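Local coordinates for sensor protein, Kinase (Polaromonas sp. JS666, PDB 3GRC), which probably acts in two-component signalling as part of a sensor histidine kinase, through a CheY-like receiver domain that would accept a phosphoryl group on an aspartate, at residues 11-15 with 16-20. Sequence-based numbering, arbitrary orientation.
Sequences ICEDD and PDIAR
E13 and D15 both hold CG anti to the backbone N (chi1 166° and -169°), which carries their carboxylates to the start of the helix that begins at P16. They belong to the acidic loop at the end of the first strand of a CheY-like receiver domain, where strand 8-12 turns into helix 16-28 within a beta-alpha-beta unit, and the turn is a worked example of N-capping. D15 is the N-cap: D15 OD1 accepts from D17 N at 2.9 Å and from I18 N at 3.4 Å, both weak bonds, while D15 O takes the first helical bond, from A19 N at 2.8 Å. The side chain of D15 also crosses that of I18, with CB 3.7 Å from I18 CG1.

The first torsion of E13 sets its CG against A19 N, and the bend at chi2 (65°) then turns the carboxylate across I18, E13 OE1 standing 3.4 Å from I18 CG2. The other oxygen, E13 OE2, accepts from D15 N through its anti lone pair, an almost straight bond of 2.7 Å that ties the N-cap back to the residue following the strand. OE1 also forms a salt bridge with K110, and the carboxylate lies close to that of D57, probably the phosphorylated aspartate, as in relatives. An alanine in place of E13 is likely to leave D15 N without its acceptor and deprive K110 of this salt-bridge partner, opening a gap beside I18.

Deeper in, the CD1 methyl of I11 comes up to the carbonyl O of A19, where the buried end of the strand meets the first helical turn. On the outer side, a water donates to D15 OD1 at 2.7 Å and, more weakly, to D17 OD2, bridging two carboxylates whose oxygens D15 OD1 and D17 OD2 stand 4.2 Å apart.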
ATOM      1  N   ILE A  11      -5.480   3.112  -0.422  1.00 14.98           N
ATOM      2  CA  ILE A  11      -4.368   3.966  -0.807  1.00 16.26           C
ATOM      3  C   ILE A  11      -3.978   4.922   0.316  1.00 16.73           C
ATOM      4  O   ILE A  11      -4.762   5.791   0.689  1.00 19.09           O
ATOM      5  CB  ILE A  11      -4.737   4.840  -2.025  1.00 14.85           C
ATOM      6  CG1 ILE A  11      -5.179   3.963  -3.188  1.00 14.02           C
ATOM      7  CG2 ILE A  11      -3.562   5.735  -2.399  1.00 13.00           C
ATOM      8  CD1 ILE A  11      -5.742   4.755  -4.339  1.00 12.37           C
ATOM      9  N   CYS A  12      -2.773   4.771   0.847  1.00 18.12           N
ATOM     10  CA  CYS A  12      -2.295   5.659   1.896  1.00 18.71           C
ATOM     11  C   CYS A  12      -1.194   6.473   1.246  1.00 20.31           C
ATOM     12  O   CYS A  12      -0.075   5.977   1.032  1.00 19.92           O
ATOM     13  CB  CYS A  12      -1.745   4.860   3.076  1.00 21.54           C
ATOM     14  SG  CYS A  12      -1.048   5.832   4.424  1.00 25.21           S
ATOM     15  N   GLU A  13      -1.518   7.724   0.928  1.00 19.25           N
ATOM     16  CA  GLU A  13      -0.584   8.609   0.248  1.00 19.34           C
ATOM     17  C   GLU A  13      -0.717  10.043   0.734  1.00 20.00           C
ATOM     18  O   GLU A  13      -1.814  10.591   0.821  1.00 18.10           O
ATOM     19  CB  GLU A  13      -0.833   8.525  -1.268  1.00 19.25           C
ATOM     20  CG  GLU A  13      -0.190   9.620  -2.135  1.00 20.02           C
ATOM     21  CD  GLU A  13       1.328   9.604  -2.126  1.00 19.68           C
ATOM     22  OE1 GLU A  13       1.922   8.585  -2.511  1.00 22.25           O
ATOM     23  OE2 GLU A  13       1.925  10.618  -1.737  1.00 25.73           O
ATOM     24  N   ASP A  14       0.416  10.635   1.060  1.00 19.10           N
ATOM     25  CA  ASP A  14       0.461  12.002   1.538  1.00 21.25           C
ATOM     26  C   ASP A  14       0.154  13.051   0.459  1.00 20.76           C
ATOM     27  O   ASP A  14      -0.450  14.083   0.746  1.00 22.89           O
ATOM     28  CB  ASP A  14       1.839  12.288   2.142  1.00 21.89           C
ATOM     29  CG  ASP A  14       1.976  13.719   2.624  1.00 24.98           C
ATOM     30  OD1 ASP A  14       1.265  14.105   3.566  1.00 25.30           O
ATOM     31  OD2 ASP A  14       2.789  14.467   2.048  1.00 30.05           O
ATOM     32  N   ASP A  15       0.567  12.788  -0.777  1.00 19.41           N
ATOM     33  CA  ASP A  15       0.365  13.732  -1.880  1.00 18.80           C
ATOM     34  C   ASP A  15      -1.001  13.551  -2.566  1.00 18.06           C
ATOM     35  O   ASP A  15      -1.279  12.516  -3.172  1.00 17.89           O
ATOM     36  CB  ASP A  15       1.503  13.556  -2.898  1.00 22.30           C
ATOM     37  CG  ASP A  15       1.550  14.670  -3.952  1.00 24.73           C
ATOM     38  OD1 ASP A  15       0.495  15.028  -4.516  1.00 24.16           O
ATOM     39  OD2 ASP A  15       2.662  15.173  -4.228  1.00 27.38           O
ATOM     40  N   PRO A  16      -1.866  14.571  -2.486  1.00 18.64           N
ATOM     41  CA  PRO A  16      -3.210  14.555  -3.085  1.00 17.97           C
ATOM     42  C   PRO A  16      -3.207  14.139  -4.563  1.00 15.69           C
ATOM     43  O   PRO A  16      -4.023  13.313  -4.984  1.00 13.49           O
ATOM     44  CB  PRO A  16      -3.695  15.997  -2.888  1.00 18.62           C
ATOM     45  CG  PRO A  16      -3.000  16.418  -1.653  1.00 20.08           C
ATOM     46  CD  PRO A  16      -1.605  15.867  -1.840  1.00 18.43           C
ATOM     47  N   ASP A  17      -2.306  14.732  -5.342  1.00 13.71           N
ATOM     48  CA  ASP A  17      -2.185  14.403  -6.763  1.00 14.10           C
ATOM     49  C   ASP A  17      -1.894  12.924  -6.966  1.00 15.03           C
ATOM     50  O   ASP A  17      -2.551  12.272  -7.766  1.00 16.93           O
ATOM     51  CB  ASP A  17      -1.072  15.216  -7.435  1.00 13.96           C
ATOM     52  CG  ASP A  17      -1.451  16.673  -7.640  1.00 19.10           C
ATOM     53  OD1 ASP A  17      -2.661  16.971  -7.764  1.00 21.36           O
ATOM     54  OD2 ASP A  17      -0.539  17.517  -7.695  1.00 20.61           O
ATOM     55  N   ILE A  18      -0.915  12.393  -6.231  1.00 15.17           N
ATOM     56  CA  ILE A  18      -0.548  10.977  -6.355  1.00 13.69           C
ATOM     57  C   ILE A  18      -1.673  10.056  -5.840  1.00 15.05           C
ATOM     58  O   ILE A  18      -1.899   8.985  -6.396  1.00 16.46           O
ATOM     59  CB  ILE A  18       0.786  10.653  -5.590  1.00 12.65           C
ATOM     60  CG1 ILE A  18       1.909  11.594  -6.041  1.00 13.19           C
ATOM     61  CG2 ILE A  18       1.202   9.204  -5.823  1.00 15.04           C
ATOM     62  CD1 ILE A  18       2.206  11.546  -7.544  1.00 17.58           C
ATOM     63  N   ALA A  19      -2.373  10.473  -4.785  1.00 12.92           N
ATOM     64  CA  ALA A  19      -3.465   9.664  -4.225  1.00 13.67           C
ATOM     65  C   ALA A  19      -4.532   9.504  -5.305  1.00 13.56           C
ATOM     66  O   ALA A  19      -5.033   8.411  -5.540  1.00 14.22           O
ATOM     67  CB  ALA A  19      -4.070  10.339  -2.988  1.00 10.99           C
ATOM     68  N   ARG A  20      -4.857  10.607  -5.968  1.00 11.97           N
ATOM     69  CA  ARG A  20      -5.844  10.583  -7.030  1.00 12.34           C
ATOM     70  C   ARG A  20      -5.323   9.787  -8.237  1.00 11.93           C
ATOM     71  O   ARG A  20      -6.083   9.063  -8.866  1.00 14.80           O
ATOM     72  CB  ARG A  20      -6.226  12.020  -7.439  1.00 13.00           C
ATOM     73  CG  ARG A  20      -7.276  12.139  -8.563  1.00 15.32           C
ATOM     74  CD  ARG A  20      -8.607  11.428  -8.257  1.00 17.86           C
ATOM     75  NE  ARG A  20      -9.653  11.836  -9.196  1.00 18.10           N
ATOM     76  CZ  ARG A  20     -10.699  11.095  -9.558  1.00 17.92           C
ATOM     77  NH1 ARG A  20     -10.878   9.873  -9.070  1.00 14.36           N
ATOM     78  NH2 ARG A  20     -11.564  11.586 -10.434  1.00 15.21           N
TER
HETATM   79  O   HOH W   1       0.521  17.695  -4.879  1.00 41.33           O